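Acinetobacter secreted protease CpaA (Acinetobacter nosocomialis M2, PDB 6O38) acts as a secreted zinc metalloprotease, probably cleaving protein substrates, that is exported by type II secretion and forms a complex with its chaperone CpaB. Local coordinates at residues S255-L259 against Q326-K330; L321-V327 against Y363-W368. All coordinates share one frame. Numbering follows the deposited sequence.

Contact 1 of 2, residues S255-L259 against Q326-K330; sequences SQATL and QVGDK
Two irregular loops meet here, one from each of two consecutive StcE-type beta-sandwich repeats. Q326-K330 begins with a type II beta turn running from Q326 to D329, closed by D329 N bonding to Q326 O at 3.0 Å. V327 takes phi/psi of -57/127 and G328 of 103/-17; a CB at G328 would collide with the preceding carbonyl, and it would also point toward the facing loop. Across the gap, the CA atoms pair Q256 with V327 at 5.4 Å and A257 with G328 at 4.9 Å. The carboxylate of D329 (chi1 m, -75°) does most of the polar work. Its OD1 accepts from T258 N at 3.0 Å, almost linearly, and its OD2 accepts from T258 OG1 at 2.8 Å, with T258 in the m rotamer; OD2 also takes Q326 N at 2.9 Å. One side chain therefore ties down its own turn and grips both donors of T258. A257 N is near V327 O (3.2 Å), but the angle is poor, and the proton goes instead to S255 OG at 3.2 Å, an ST turn formed with S255 in the t rotamer. The carbonyls of S255 and A257 both accept from the side-chain amide of N250. A257 CB sits 3.2 Å from D329 OD1, and the aliphatic part of Q326 brings CG to 3.4 Å from T258 OG1. M301, in a nearby loop, touches T258 and D329; S255 and L259 rest on L280 of strand 277-288, while the turn leads into strand 330-335, whose K330 lies against R360 and I362 of strand 358-364.

Contact 2 of 2, residues L321-V327 against Y363-W368; sequences LPAQAQV and YTAQGW
L321-V327 arches over two aromatic side chains that stand up from a tight hairpin. The hairpin joins strand 358-364 to strand 367-381 through a type I turn from T364 to G367; T364 N bonds to G367 O at 2.9 Å, G367 N to T364 O at 3.2 Å, and T364 OG1 also reaches G367 O at 2.8 Å. G367 adopts phi/psi of 106/-171, where a CB would jam against the previous carbonyl. At the ends of the arch the nearest CA pairs are L321 with W368, 7.6 Å, and V327 with T364, 4.9 Å; in between, A323 and Q324 turn their CB atoms away. W368 (chi1 m, chi2 104°) presents one face to L321, whose CB lies 3.7 Å from the centroid of the five-membered ring, a CH-pi contact. P322 CD packs on the same side of the indole as L321, 3.6 Å from W368 CZ2, while P322 O, at the ring edge, takes a nearly straight hydrogen bond from W368 NE1 at 2.8 Å. A325 is the small knob that fills the hollow between the rings, its CB 3.9 Å above the Y363 centroid in a second CH-pi contact and 3.8 Å from W368 CZ2. Y363, chi1 t, lays its ring beneath it. Beyond, V327 drapes over the start of the turn, with CG2 3.8 Å from A365 N, and its CA makes a CH...O contact with Y363 O at 3.6 Å. M301 touches P322 and A325, and V331 backs L321, P322 and W368. This is a two-residue beta hairpin with its aromatic residues covered by a neighbouring loop, at one end of an StcE-type beta-sandwich domain.

Overall arrangement
The centres of contacts 1 and 2 lie about 9 Å apart, on the same side of the chain's centre, and both use the loop between strands 318-320 and 330-335. Q326 and V327 belong to both. Along the chain, 255-259 comes first, then 321-327 running on into 326-330, and lastly 363-368. The contacts also touch directly: G328 N and Y363 O, 3.1 Å apart, and D329 O and Y363 N, 3.0 Å apart, probably hydrogen bond, continuing the antiparallel pairing of strands 330-335 and 358-364. Contact 2 thus lies inside one beta-sandwich repeat, whereas contact 1 joins that same loop to the preceding repeat.

Contact 1 of 2, residues S255-L259 against Q326-K330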
loop_
_atom_site.group_PDB
_atom_site.type_symbol
_atom_site.label_atom_id
_atom_site.label_comp_id
_atom_site.label_asym_id
_atom_site.label_seq_id
_atom_site.Cartn_x
_atom_site.Cartn_y
_atom_site.Cartn_z
ATOM N N SER A 255 6.348 19.688 9.892
ATOM C CA SER A 255 5.764 20.154 8.642
ATOM C C SER A 255 5.256 21.581 8.783
ATOM O O SER A 255 4.596 21.920 9.771
ATOM C CB SER A 255 4.620 19.234 8.203
ATOM O OG SER A 255 3.957 19.752 7.063
ATOM N N GLN A 256 5.563 22.423 7.801
ATOM C CA GLN A 256 5.030 23.774 7.734
ATOM C C GLN A 256 3.842 23.878 6.789
ATOM O O GLN A 256 3.335 24.981 6.568
ATOM C CB GLN A 256 6.126 24.753 7.297
ATOM C CG GLN A 256 7.328 24.802 8.226
ATOM C CD GLN A 256 8.419 25.730 7.719
ATOM O OE1 GLN A 256 9.542 25.300 7.452
ATOM N NE2 GLN A 256 8.092 27.010 7.587
ATOM N N ALA A 257 3.388 22.755 6.236
ATOM C CA ALA A 257 2.346 22.752 5.225
ATOM C C ALA A 257 1.002 23.168 5.823
ATOM O O ALA A 257 0.827 23.265 7.041
ATOM C CB ALA A 257 2.237 21.371 4.578
ATOM N N THR A 258 0.039 23.406 4.936
ATOM C CA THR A 258 -1.293 23.864 5.323
ATOM C C THR A 258 -2.080 22.678 5.864
ATOM O O THR A 258 -2.538 21.822 5.106
ATOM C CB THR A 258 -2.004 24.503 4.135
ATOM O OG1 THR A 258 -1.215 25.587 3.631
ATOM C CG2 THR A 258 -3.370 25.027 4.551
ATOM N N LEU A 259 -2.234 22.623 7.183
ATOM C CA LEU A 259 -2.983 21.551 7.839
ATOM C C LEU A 259 -4.403 22.010 8.168
ATOM O O LEU A 259 -4.804 22.106 9.328
ATOM C CB LEU A 259 -2.246 21.087 9.091
ATOM C CG LEU A 259 -0.753 20.795 8.937
ATOM C CD1 LEU A 259 -0.144 20.394 10.272
ATOM C CD2 LEU A 259 -0.519 19.717 7.891
ATOM N N GLN A 326 1.675 27.572 2.071
ATOM C CA GLN A 326 2.636 27.482 3.158
ATOM C C GLN A 326 3.801 26.602 2.727
ATOM O O GLN A 326 3.661 25.752 1.841
ATOM C CB GLN A 326 1.987 26.929 4.432
ATOM C CG GLN A 326 0.919 27.842 5.018
ATOM C CD GLN A 326 0.300 27.284 6.284
ATOM O OE1 GLN A 326 0.794 26.313 6.855
ATOM N NE2 GLN A 326 -0.792 27.896 6.729
ATOM N N VAL A 327 4.959 26.827 3.353
ATOM C CA VAL A 327 6.167 26.091 2.993
ATOM C C VAL A 327 5.926 24.596 3.139
ATOM O O VAL A 327 5.479 24.119 4.189
ATOM C CB VAL A 327 7.350 26.558 3.853
ATOM C CG1 VAL A 327 8.572 25.690 3.589
ATOM C CG2 VAL A 327 7.658 28.021 3.575
ATOM N N GLY A 328 6.221 23.849 2.078
ATOM C CA GLY A 328 6.001 22.424 2.040
ATOM C C GLY A 328 4.788 21.995 1.241
ATOM O O GLY A 328 4.683 20.813 0.891
ATOM N N ASP A 329 3.871 22.916 0.949
ATOM C CA ASP A 329 2.721 22.583 0.120
ATOM C C ASP A 329 3.184 22.145 -1.264
ATOM O O ASP A 329 4.157 22.674 -1.809
ATOM C CB ASP A 329 1.779 23.783 0.011
ATOM C CG ASP A 329 0.976 24.011 1.278
ATOM O OD1 ASP A 329 0.971 23.117 2.148
ATOM O OD2 ASP A 329 0.350 25.085 1.406
ATOM N N LYS A 330 2.479 21.171 -1.834
ATOM C CA LYS A 330 2.874 20.567 -3.097
ATOM C C LYS A 330 1.724 20.625 -4.090
ATOM O O LYS A 330 0.557 20.465 -3.719
ATOM C CB LYS A 330 3.314 19.111 -2.900
ATOM C CG LYS A 330 4.591 18.956 -2.095
ATOM C CD LYS A 330 5.035 17.505 -2.042
ATOM C CE LYS A 330 6.334 17.356 -1.270
ATOM N NZ LYS A 330 7.048 16.099 -1.626
#

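Contact 2 of 2, residues L321-V327 against Y363-W368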
loop_
_atom_site.group_PDB
_atom_site.type_symbol
_atom_site.label_atom_id
_atom_site.label_comp_id
_atom_site.label_asym_id
_atom_site.label_seq_id
_atom_site.Cartn_x
_atom_site.Cartn_y
_atom_site.Cartn_z
ATOM N N LEU A 321 -0.084 28.895 -10.421
ATOM C CA LEU A 321 0.062 28.161 -9.175
ATOM C C LEU A 321 -0.573 28.953 -8.032
ATOM O O LEU A 321 -0.685 30.181 -8.112
ATOM C CB LEU A 321 1.540 27.890 -8.894
ATOM C CG LEU A 321 2.178 26.855 -9.826
ATOM C CD1 LEU A 321 3.647 26.646 -9.499
ATOM C CD2 LEU A 321 1.420 25.535 -9.760
ATOM N N PRO A 322 -1.017 28.276 -6.970
ATOM C CA PRO A 322 -1.789 28.959 -5.922
ATOM C C PRO A 322 -1.076 30.192 -5.386
ATOM O O PRO A 322 0.125 30.174 -5.112
ATOM C CB PRO A 322 -1.940 27.883 -4.842
ATOM C CG PRO A 322 -1.886 26.600 -5.593
ATOM C CD PRO A 322 -0.928 26.824 -6.728
ATOM N N ALA A 323 -1.841 31.276 -5.233
ATOM C CA ALA A 323 -1.262 32.535 -4.782
ATOM C C ALA A 323 -0.902 32.496 -3.305
ATOM O O ALA A 323 0.074 33.131 -2.891
ATOM C CB ALA A 323 -2.227 33.687 -5.059
ATOM N N GLN A 324 -1.666 31.765 -2.498
ATOM C CA GLN A 324 -1.416 31.665 -1.068
ATOM C C GLN A 324 -1.156 30.211 -0.708
ATOM O O GLN A 324 -1.957 29.329 -1.038
ATOM C CB GLN A 324 -2.593 32.220 -0.260
ATOM C CG GLN A 324 -2.575 33.737 -0.169
ATOM C CD GLN A 324 -3.902 34.321 0.269
ATOM O OE1 GLN A 324 -4.664 33.689 1.000
ATOM N NE2 GLN A 324 -4.209 35.517 -0.222
ATOM N N ALA A 325 -0.038 29.970 -0.032
ATOM C CA ALA A 325 0.371 28.625 0.343
ATOM C C ALA A 325 1.329 28.728 1.517
ATOM O O ALA A 325 1.747 29.819 1.912
ATOM C CB ALA A 325 1.021 27.889 -0.833
ATOM N N GLN A 326 1.675 27.572 2.071
ATOM C CA GLN A 326 2.636 27.482 3.158
ATOM C C GLN A 326 3.801 26.602 2.727
ATOM O O GLN A 326 3.661 25.752 1.841
ATOM C CB GLN A 326 1.987 26.929 4.432
ATOM C CG GLN A 326 0.919 27.842 5.018
ATOM C CD GLN A 326 0.300 27.284 6.284
ATOM O OE1 GLN A 326 0.794 26.313 6.855
ATOM N NE2 GLN A 326 -0.792 27.896 6.729
ATOM N N VAL A 327 4.959 26.827 3.353
ATOM C CA VAL A 327 6.167 26.091 2.993
ATOM C C VAL A 327 5.926 24.596 3.139
ATOM O O VAL A 327 5.479 24.119 4.189
ATOM C CB VAL A 327 7.350 26.558 3.853
ATOM C CG1 VAL A 327 8.572 25.690 3.589
ATOM C CG2 VAL A 327 7.658 28.021 3.575
ATOM N N TYR A 363 6.267 24.626 -2.557
ATOM C CA TYR A 363 6.309 26.015 -2.129
ATOM C C TYR A 363 7.424 26.218 -1.111
ATOM O O TYR A 363 7.599 25.414 -0.190
ATOM C CB TYR A 363 4.963 26.429 -1.532
ATOM C CG TYR A 363 4.789 27.920 -1.369
ATOM C CD1 TYR A 363 4.554 28.734 -2.470
ATOM C CD2 TYR A 363 4.844 28.514 -0.115
ATOM C CE1 TYR A 363 4.389 30.098 -2.330
ATOM C CE2 TYR A 363 4.679 29.879 0.036
ATOM C CZ TYR A 363 4.451 30.665 -1.075
ATOM O OH TYR A 363 4.286 32.024 -0.933
ATOM N N THR A 364 8.177 27.298 -1.286
ATOM C CA THR A 364 9.268 27.671 -0.396
ATOM C C THR A 364 9.034 29.088 0.122
ATOM O O THR A 364 8.051 29.747 -0.224
ATOM C CB THR A 364 10.622 27.572 -1.107
ATOM O OG1 THR A 364 10.715 28.592 -2.109
ATOM C CG2 THR A 364 10.786 26.209 -1.762
ATOM N N ALA A 365 9.958 29.552 0.967
ATOM C CA ALA A 365 9.868 30.908 1.496
ATOM C C ALA A 365 9.928 31.964 0.399
ATOM O O ALA A 365 9.449 33.085 0.605
ATOM C CB ALA A 365 10.984 31.151 2.513
ATOM N N GLN A 366 10.505 31.635 -0.756
ATOM C CA GLN A 366 10.628 32.568 -1.870
ATOM C C GLN A 366 9.763 32.159 -3.060
ATOM O O GLN A 366 10.085 32.478 -4.208
ATOM C CB GLN A 366 12.091 32.710 -2.280
ATOM C CG GLN A 366 12.916 33.522 -1.290
ATOM C CD GLN A 366 14.387 33.166 -1.308
ATOM O OE1 GLN A 366 14.774 32.089 -1.760
ATOM N NE2 GLN A 366 15.220 34.074 -0.812
ATOM N N GLY A 367 8.669 31.456 -2.802
ATOM C CA GLY A 367 7.681 31.150 -3.817
ATOM C C GLY A 367 7.740 29.702 -4.273
ATOM O O GLY A 367 8.435 28.857 -3.701
ATOM N N TRP A 368 6.983 29.428 -5.333
ATOM C CA TRP A 368 6.894 28.080 -5.873
ATOM C C TRP A 368 8.198 27.678 -6.551
ATOM O O TRP A 368 8.931 28.511 -7.090
ATOM C CB TRP A 368 5.730 27.976 -6.858
ATOM C CG TRP A 368 4.396 27.955 -6.184
ATOM C CD1 TRP A 368 3.495 28.976 -6.111
ATOM C CD2 TRP A 368 3.815 26.855 -5.473
ATOM N NE1 TRP A 368 2.386 28.579 -5.403
ATOM C CE2 TRP A 368 2.559 27.281 -5.000
ATOM C CE3 TRP A 368 4.237 25.552 -5.193
ATOM C CZ2 TRP A 368 1.718 26.449 -4.263
ATOM C CZ3 TRP A 368 3.402 24.728 -4.462
ATOM C CH2 TRP A 368 2.157 25.180 -4.005
#